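Side-chain contact in LasR-specific antiactivator QslA domain-containing protein (PDB 4NG2), which probably acts as an antiactivator of the quorum-sensing transcription regulator LasR: residues E[45-50]-E[94-99]. Sequence-based numbering, arbitrary orientation.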
loop_
_atom_site.group_PDB
_atom_site.type_symbol
_atom_site.label_atom_id
_atom_site.label_comp_id
_atom_site.label_asym_id
_atom_site.label_seq_id
_atom_site.Cartn_x
_atom_site.Cartn_y
_atom_site.Cartn_z
ATOM N N LEU E 45 -3.153 14.089 1.105
ATOM C CA LEU E 45 -2.280 13.046 0.570
ATOM C C LEU E 45 -1.104 13.677 -0.135
ATOM O O LEU E 45 -1.291 14.567 -0.946
ATOM C CB LEU E 45 -3.068 12.224 -0.451
ATOM C CG LEU E 45 -3.563 10.802 -0.186
ATOM C CD1 LEU E 45 -3.648 10.482 1.283
ATOM C CD2 LEU E 45 -4.900 10.532 -0.921
ATOM N N LEU E 46 0.106 13.225 0.171
ATOM C CA LEU E 46 1.307 13.733 -0.493
ATOM C C LEU E 46 1.601 12.926 -1.742
ATOM O O LEU E 46 1.663 11.705 -1.675
ATOM C CB LEU E 46 2.507 13.632 0.438
ATOM C CG LEU E 46 3.849 13.550 -0.272
ATOM C CD1 LEU E 46 4.243 14.912 -0.760
ATOM C CD2 LEU E 46 4.896 13.014 0.678
ATOM N N TRP E 47 1.784 13.608 -2.873
ATOM C CA TRP E 47 2.018 12.954 -4.165
ATOM C C TRP E 47 3.346 13.417 -4.737
ATOM O O TRP E 47 3.723 14.571 -4.558
ATOM C CB TRP E 47 0.902 13.277 -5.151
ATOM C CG TRP E 47 0.504 12.128 -6.009
ATOM C CD1 TRP E 47 0.881 11.890 -7.308
ATOM C CD2 TRP E 47 -0.360 11.054 -5.642
ATOM N NE1 TRP E 47 0.312 10.730 -7.757
ATOM C CE2 TRP E 47 -0.463 10.199 -6.758
ATOM C CE3 TRP E 47 -1.055 10.727 -4.474
ATOM C CZ2 TRP E 47 -1.228 9.031 -6.734
ATOM C CZ3 TRP E 47 -1.815 9.573 -4.454
ATOM C CH2 TRP E 47 -1.899 8.740 -5.572
ATOM N N PRO E 48 4.067 12.511 -5.407
ATOM C CA PRO E 48 5.406 12.814 -5.919
ATOM C C PRO E 48 5.405 13.911 -6.971
ATOM O O PRO E 48 6.452 14.515 -7.211
ATOM C CB PRO E 48 5.860 11.485 -6.540
ATOM C CG PRO E 48 5.082 10.445 -5.778
ATOM C CD PRO E 48 3.738 11.081 -5.527
ATOM N N VAL E 49 4.263 14.140 -7.607
ATOM C CA VAL E 49 4.153 15.212 -8.575
ATOM C C VAL E 49 2.834 15.913 -8.356
ATOM O O VAL E 49 1.931 15.339 -7.747
ATOM C CB VAL E 49 4.210 14.689 -10.028
ATOM C CG1 VAL E 49 5.381 13.749 -10.202
ATOM C CG2 VAL E 49 2.916 14.002 -10.398
ATOM N N PRO E 50 2.715 17.160 -8.849
ATOM C CA PRO E 50 1.418 17.833 -8.743
ATOM C C PRO E 50 0.398 17.020 -9.522
ATOM O O PRO E 50 0.665 16.633 -10.660
ATOM C CB PRO E 50 1.665 19.196 -9.410
ATOM C CG PRO E 50 2.854 18.995 -10.295
ATOM C CD PRO E 50 3.701 17.952 -9.613
ATOM N N PHE E 94 -5.672 9.039 -9.935
ATOM C CA PHE E 94 -7.066 8.818 -10.277
ATOM C C PHE E 94 -7.597 7.581 -9.566
ATOM O O PHE E 94 -8.740 7.564 -9.132
ATOM C CB PHE E 94 -7.215 8.686 -11.798
ATOM C CG PHE E 94 -8.529 8.117 -12.240
ATOM C CD1 PHE E 94 -8.787 6.767 -12.131
ATOM C CD2 PHE E 94 -9.510 8.938 -12.760
ATOM C CE1 PHE E 94 -10.002 6.232 -12.534
ATOM C CE2 PHE E 94 -10.736 8.410 -13.164
ATOM C CZ PHE E 94 -10.978 7.043 -13.046
ATOM N N GLU E 95 -6.791 6.536 -9.455
ATOM C CA GLU E 95 -7.269 5.312 -8.815
ATOM C C GLU E 95 -7.512 5.538 -7.335
ATOM O O GLU E 95 -8.522 5.094 -6.785
ATOM C CB GLU E 95 -6.255 4.182 -8.958
ATOM C CG GLU E 95 -5.912 3.810 -10.376
ATOM C CD GLU E 95 -4.845 2.732 -10.450
ATOM O OE1 GLU E 95 -4.031 2.594 -9.498
ATOM O OE2 GLU E 95 -4.826 2.015 -11.465
ATOM N N VAL E 96 -6.553 6.209 -6.694
ATOM C CA VAL E 96 -6.644 6.505 -5.277
ATOM C C VAL E 96 -7.891 7.363 -5.010
ATOM O O VAL E 96 -8.671 7.050 -4.123
ATOM C CB VAL E 96 -5.338 7.157 -4.718
ATOM C CG1 VAL E 96 -5.547 7.671 -3.302
ATOM C CG2 VAL E 96 -4.209 6.152 -4.713
ATOM N N ALA E 97 -8.110 8.405 -5.808
ATOM C CA ALA E 97 -9.263 9.286 -5.592
ATOM C C ALA E 97 -10.588 8.547 -5.766
ATOM O O ALA E 97 -11.455 8.601 -4.901
ATOM C CB ALA E 97 -9.204 10.486 -6.514
ATOM N N PHE E 98 -10.718 7.844 -6.888
ATOM C CA PHE E 98 -11.939 7.118 -7.258
ATOM C C PHE E 98 -12.308 6.079 -6.192
ATOM O O PHE E 98 -13.486 5.894 -5.844
ATOM C CB PHE E 98 -11.691 6.465 -8.621
ATOM C CG PHE E 98 -12.814 5.634 -9.148
ATOM C CD1 PHE E 98 -13.064 4.377 -8.635
ATOM C CD2 PHE E 98 -13.579 6.081 -10.227
ATOM C CE1 PHE E 98 -14.102 3.588 -9.157
ATOM C CE2 PHE E 98 -14.610 5.302 -10.763
ATOM C CZ PHE E 98 -14.871 4.056 -10.235
ATOM N N LEU E 99 -11.296 5.400 -5.665
ATOM C CA LEU E 99 -11.537 4.354 -4.678
ATOM C C LEU E 99 -11.858 4.954 -3.311
ATOM O O LEU E 99 -12.718 4.455 -2.607
ATOM C CB LEU E 99 -10.366 3.369 -4.634
ATOM C CG LEU E 99 -10.455 2.352 -5.786
ATOM C CD1 LEU E 99 -9.104 1.771 -6.190
ATOM C CD2 LEU E 99 -11.416 1.237 -5.428
#
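Leu45 and Trp47 reach from the end of strand 43-46 and the loop after it to Val96 on helix 88-107, with the two backbones well apart: the closest CA atoms, those of Leu45 and Val96, are 9.8 Å from each other. No hydrogen bond joins the segments, and side chains alone bridge the distance. Val96 divides its two methyls between the partners. Val96 CG1, set anti to its own backbone N (chi1 170°), meets Leu45 CD2 at 3.8 Å, the two side chains coming tip to tip. Val96 CG2, anti to the carbonyl carbon, lies in the plane of the Trp47 indole at its benzo edge, 3.6 Å from Trp47 CH2. Val96 CB also comes within 3.9 Å of Trp47 CH2. The methyl thus abuts the outer rim of the indole and makes no CH-pi contact with its face. At the pyrrole end Trp47 NE1 hydrogen-bonds to the carbonyl O of Met89, so the ring is tied to the same helix that it touches through CH2. Backbone hydrogen bonds to Val32 and Leu30 hold Leu45 and Trp47 against the neighbouring strand and the loop leading into it. Leu45 and Trp47 also pack on apolar side chains of another protein's chain, while Val96 touches Trp75 of the second subunit, another copy of this protein. The contact is small, buried and wholly apolar, joining the end of strand 43-46 and the loop after it to helix 88-107 by dispersion and exclusion of water; with no polar bond across it, its specificity rests on the fit of two methyls against an isobutyl tip and an indole edge.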